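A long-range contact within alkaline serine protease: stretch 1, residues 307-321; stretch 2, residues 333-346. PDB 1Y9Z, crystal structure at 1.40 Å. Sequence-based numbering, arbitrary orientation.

Stretch 1, residues 307-321: IVYSNSALPGLQNPF
Stretch 2 (333-346) SVSVDRATGLALKA

Strands 307-309 and 333-336 run parallel, their axes 24° apart and 4.7 Å at closest approach. Ile307 pairs with Val334, Val308 with Ser335, and Tyr309 with Val336, at CA-CA distances of 5.0, 4.9 and 4.8 Å. Phi/psi values are extended, for example -100/128 at Val308. A helix begins at Arg338 and crosses strand 307-309 at -123°, axes 7.9 Å apart.

Backbone hydrogen bonds form the ladder: Val308 N to Val334 O, 2.9 Å; Val336 N to Val308 O, 2.9 Å; Ser310 N to Val336 O, 3.1 Å. Beyond it, the loop carbonyl Pro315 O accepts from Arg338 N at 3.0 Å, in the helix's first turn. Asp337 (chi1 p) caps the helix, its OD2 accepting from Thr340 N at 2.8 Å.

Apolar side chains meet on the face of Ile307 (m, t), Tyr309 (p, chi2 -81°), Val334 (m) and Val336 (m): Ile307 CG1 is 3.9 Å from Val334 CG2, and Tyr309 CB is 3.6 Å from Val336 CG2. Ile307 CG2 lies 4.0 Å from Leu344 CD1. Gly341 C sits over one face of the Tyr309 ring; a CB there would fall 2.1 Å from Tyr309 CG. Lacking one, Gly341 CA approaches Tyr309 CB to 3.5 Å.

Polar side chains bind main-chain oxygens. Extended Arg338 (t, t, t) donates from NH1 to Ser310 O, 3.0 Å, near the guanidinium plane, where its N-H groups point. On the Val308 face, Ser335 OG (t) donates to Gln318 O, 2.8 Å. Water 1 donates to Ser335 OG and Ser310 OG and accepts from Gln318 N.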

# COMPACT_ATOMS: atom_id res chain seq x y z
N ILE A 307 -0.24 -8.45 -21.14
CA ILE A 307 -1.10 -7.69 -20.24
C ILE A 307 -2.14 -8.63 -19.65
O ILE A 307 -3.03 -9.10 -20.35
CB ILE A 307 -1.84 -6.57 -20.97
CG1 ILE A 307 -0.85 -5.61 -21.62
CG2 ILE A 307 -2.73 -5.82 -19.99
CD1 ILE A 307 -1.50 -4.57 -22.51
N VAL A 308 -2.02 -8.90 -18.35
CA VAL A 308 -2.95 -9.77 -17.65
C VAL A 308 -3.96 -8.91 -16.90
O VAL A 308 -3.58 -8.02 -16.15
CB VAL A 308 -2.22 -10.66 -16.63
CG1 VAL A 308 -3.23 -11.52 -15.87
CG2 VAL A 308 -1.20 -11.54 -17.34
N TYR A 309 -5.25 -9.17 -17.11
CA TYR A 309 -6.27 -8.41 -16.40
C TYR A 309 -7.05 -9.30 -15.44
O TYR A 309 -7.22 -10.50 -15.67
CB TYR A 309 -7.21 -7.68 -17.37
CG TYR A 309 -8.08 -8.53 -18.26
CD1 TYR A 309 -7.58 -9.09 -19.44
CD2 TYR A 309 -9.44 -8.73 -17.97
CE1 TYR A 309 -8.41 -9.81 -20.30
CE2 TYR A 309 -10.27 -9.45 -18.82
CZ TYR A 309 -9.75 -9.99 -19.99
OH TYR A 309 -10.57 -10.68 -20.85
N SER A 310 -7.52 -8.70 -14.35
CA SER A 310 -8.26 -9.41 -13.32
C SER A 310 -9.52 -10.13 -13.78
O SER A 310 -10.22 -9.66 -14.68
CB SER A 310 -8.63 -8.44 -12.19
OG SER A 310 -7.47 -7.84 -11.64
N ASN A 311 -9.79 -11.26 -13.14
CA ASN A 311 -10.98 -12.04 -13.44
C ASN A 311 -12.09 -11.56 -12.51
O ASN A 311 -11.85 -10.72 -11.65
CB ASN A 311 -10.71 -13.54 -13.22
CG ASN A 311 -10.06 -13.82 -11.88
OD1 ASN A 311 -10.56 -13.42 -10.83
ND2 ASN A 311 -8.93 -14.52 -11.92
N SER A 312 -13.29 -12.10 -12.69
CA SER A 312 -14.44 -11.69 -11.88
C SER A 312 -14.33 -12.04 -10.39
O SER A 312 -14.97 -11.39 -9.56
CB SER A 312 -15.72 -12.30 -12.45
OG SER A 312 -15.66 -13.71 -12.44
N ALA A 313 -13.53 -13.05 -10.06
CA ALA A 313 -13.36 -13.45 -8.66
C ALA A 313 -12.69 -12.36 -7.83
O ALA A 313 -13.09 -12.09 -6.70
CB ALA A 313 -12.54 -14.73 -8.60
N LEU A 314 -11.66 -11.73 -8.40
CA LEU A 314 -10.93 -10.65 -7.75
C LEU A 314 -10.67 -9.59 -8.82
O LEU A 314 -9.55 -9.45 -9.31
CB LEU A 314 -9.60 -11.15 -7.18
CG LEU A 314 -9.63 -11.97 -5.89
CD1 LEU A 314 -8.22 -12.42 -5.55
CD2 LEU A 314 -10.21 -11.13 -4.76
N PRO A 315 -11.71 -8.82 -9.18
CA PRO A 315 -11.64 -7.76 -10.19
C PRO A 315 -10.75 -6.56 -9.88
O PRO A 315 -10.43 -5.77 -10.77
CB PRO A 315 -13.10 -7.37 -10.37
CG PRO A 315 -13.65 -7.55 -9.00
CD PRO A 315 -13.05 -8.87 -8.57
N GLY A 316 -10.36 -6.42 -8.62
CA GLY A 316 -9.51 -5.29 -8.24
C GLY A 316 -8.11 -5.40 -8.81
O GLY A 316 -7.74 -6.41 -9.41
N LEU A 317 -7.32 -4.34 -8.63
CA LEU A 317 -5.96 -4.34 -9.13
C LEU A 317 -5.08 -5.28 -8.30
O LEU A 317 -4.98 -5.13 -7.08
CB LEU A 317 -5.38 -2.92 -9.10
CG LEU A 317 -3.96 -2.75 -9.65
CD1 LEU A 317 -3.93 -3.12 -11.13
CD2 LEU A 317 -3.52 -1.31 -9.46
N GLN A 318 -4.46 -6.24 -8.96
CA GLN A 318 -3.61 -7.20 -8.27
C GLN A 318 -2.13 -7.02 -8.61
O GLN A 318 -1.78 -6.66 -9.74
CB GLN A 318 -4.03 -8.63 -8.61
CG GLN A 318 -5.52 -8.92 -8.44
CD GLN A 318 -6.02 -8.67 -7.03
OE1 GLN A 318 -5.40 -9.09 -6.05
NE2 GLN A 318 -7.17 -8.00 -6.92
N ASN A 319 -1.28 -7.26 -7.62
CA ASN A 319 0.18 -7.17 -7.77
C ASN A 319 0.70 -8.50 -7.23
O ASN A 319 1.37 -8.56 -6.21
CB ASN A 319 0.71 -6.01 -6.91
CG ASN A 319 2.23 -5.94 -6.88
OD1 ASN A 319 2.81 -5.41 -5.93
ND2 ASN A 319 2.87 -6.47 -7.91
N PRO A 320 0.39 -9.60 -7.94
CA PRO A 320 0.82 -10.94 -7.52
C PRO A 320 2.25 -11.32 -7.86
O PRO A 320 2.92 -10.66 -8.66
CB PRO A 320 -0.17 -11.84 -8.24
CG PRO A 320 -0.28 -11.16 -9.57
CD PRO A 320 -0.37 -9.67 -9.20
N PHE A 321 2.72 -12.39 -7.23
CA PHE A 321 4.06 -12.89 -7.51
C PHE A 321 3.97 -13.70 -8.79
O PHE A 321 3.12 -14.59 -8.91
CB PHE A 321 4.55 -13.81 -6.38
CG PHE A 321 4.91 -13.09 -5.12
CD1 PHE A 321 4.05 -13.08 -4.04
CD2 PHE A 321 6.13 -12.43 -5.01
CE1 PHE A 321 4.39 -12.41 -2.86
CE2 PHE A 321 6.48 -11.76 -3.84
CZ PHE A 321 5.61 -11.75 -2.76
N SER A 333 5.81 -8.02 -18.97
CA SER A 333 4.43 -8.38 -18.68
C SER A 333 3.92 -7.53 -17.51
O SER A 333 4.68 -7.22 -16.59
CB SER A 333 4.33 -9.87 -18.36
OG SER A 333 5.17 -10.25 -17.29
N VAL A 334 2.65 -7.15 -17.57
CA VAL A 334 2.05 -6.32 -16.54
C VAL A 334 0.68 -6.82 -16.09
O VAL A 334 0.10 -7.72 -16.71
CB VAL A 334 1.88 -4.87 -17.05
CG1 VAL A 334 3.22 -4.31 -17.49
CG2 VAL A 334 0.88 -4.83 -18.20
N SER A 335 0.18 -6.23 -15.01
CA SER A 335 -1.12 -6.59 -14.45
C SER A 335 -2.01 -5.36 -14.32
O SER A 335 -1.56 -4.31 -13.85
CB SER A 335 -0.92 -7.23 -13.07
OG SER A 335 -2.16 -7.40 -12.39
N VAL A 336 -3.27 -5.49 -14.73
CA VAL A 336 -4.23 -4.39 -14.64
C VAL A 336 -5.54 -4.94 -14.08
O VAL A 336 -5.77 -6.15 -14.11
CB VAL A 336 -4.52 -3.75 -16.03
CG1 VAL A 336 -3.24 -3.15 -16.60
CG2 VAL A 336 -5.10 -4.78 -16.98
N ASP A 337 -6.40 -4.07 -13.56
CA ASP A 337 -7.66 -4.53 -12.99
C ASP A 337 -8.64 -4.94 -14.09
O ASP A 337 -8.38 -4.71 -15.27
CB ASP A 337 -8.26 -3.47 -12.05
CG ASP A 337 -8.69 -2.20 -12.76
OD1 ASP A 337 -8.89 -1.18 -12.06
OD2 ASP A 337 -8.85 -2.21 -14.00
N ARG A 338 -9.76 -5.54 -13.71
CA ARG A 338 -10.73 -6.01 -14.69
C ARG A 338 -11.33 -4.92 -15.57
O ARG A 338 -11.46 -5.10 -16.78
CB ARG A 338 -11.85 -6.80 -14.01
CG ARG A 338 -12.77 -7.50 -14.99
CD ARG A 338 -13.72 -8.45 -14.29
NE ARG A 338 -14.52 -9.22 -15.25
CZ ARG A 338 -14.02 -10.13 -16.08
NH1 ARG A 338 -12.73 -10.41 -16.08
NH2 ARG A 338 -14.83 -10.78 -16.91
N ALA A 339 -11.71 -3.80 -14.97
CA ALA A 339 -12.30 -2.70 -15.73
C ALA A 339 -11.36 -2.27 -16.85
O ALA A 339 -11.79 -2.05 -17.99
CB ALA A 339 -12.60 -1.53 -14.81
N THR A 340 -10.08 -2.13 -16.52
CA THR A 340 -9.09 -1.72 -17.49
C THR A 340 -8.91 -2.79 -18.58
O THR A 340 -8.79 -2.47 -19.76
CB THR A 340 -7.74 -1.45 -16.81
OG1 THR A 340 -7.89 -0.38 -15.86
CG2 THR A 340 -6.68 -1.06 -17.83
N GLY A 341 -8.92 -4.05 -18.17
CA GLY A 341 -8.77 -5.13 -19.13
C GLY A 341 -9.93 -5.18 -20.11
O GLY A 341 -9.73 -5.47 -21.30
N LEU A 342 -11.13 -4.89 -19.63
CA LEU A 342 -12.30 -4.90 -20.50
C LEU A 342 -12.28 -3.71 -21.44
O LEU A 342 -12.74 -3.79 -22.58
CB LEU A 342 -13.59 -4.89 -19.67
CG LEU A 342 -13.83 -6.11 -18.77
CD1 LEU A 342 -15.16 -5.96 -18.06
CD2 LEU A 342 -13.82 -7.38 -19.61
N ALA A 343 -11.74 -2.59 -20.97
CA ALA A 343 -11.65 -1.38 -21.78
C ALA A 343 -10.67 -1.62 -22.92
O ALA A 343 -10.86 -1.14 -24.03
CB ALA A 343 -11.21 -0.20 -20.92
N LEU A 344 -9.61 -2.37 -22.63
CA LEU A 344 -8.59 -2.67 -23.63
C LEU A 344 -9.15 -3.55 -24.74
O LEU A 344 -8.60 -3.58 -25.85
CB LEU A 344 -7.39 -3.36 -22.97
CG LEU A 344 -6.52 -2.46 -22.10
CD1 LEU A 344 -5.51 -3.29 -21.32
CD2 LEU A 344 -5.80 -1.44 -22.98
N LYS A 345 -10.24 -4.26 -24.46
CA LYS A 345 -10.87 -5.13 -25.45
C LYS A 345 -11.30 -4.31 -26.67
O LYS A 345 -11.24 -4.79 -27.80
CB LYS A 345 -12.10 -5.82 -24.86
CG LYS A 345 -11.79 -6.99 -23.94
CD LYS A 345 -13.08 -7.58 -23.38
CE LYS A 345 -12.83 -8.86 -22.60
NZ LYS A 345 -12.33 -9.95 -23.47
N ALA A 346 -11.75 -3.09 -26.42
CA ALA A 346 -12.21 -2.20 -27.48
C ALA A 346 -11.06 -1.67 -28.33
O ALA A 346 -11.28 -1.13 -29.42
CB ALA A 346 -12.99 -1.04 -26.89
O HOH W 1 -4.77 -7.22 -11.61
O HOH W 2 -11.98 -3.67 -11.98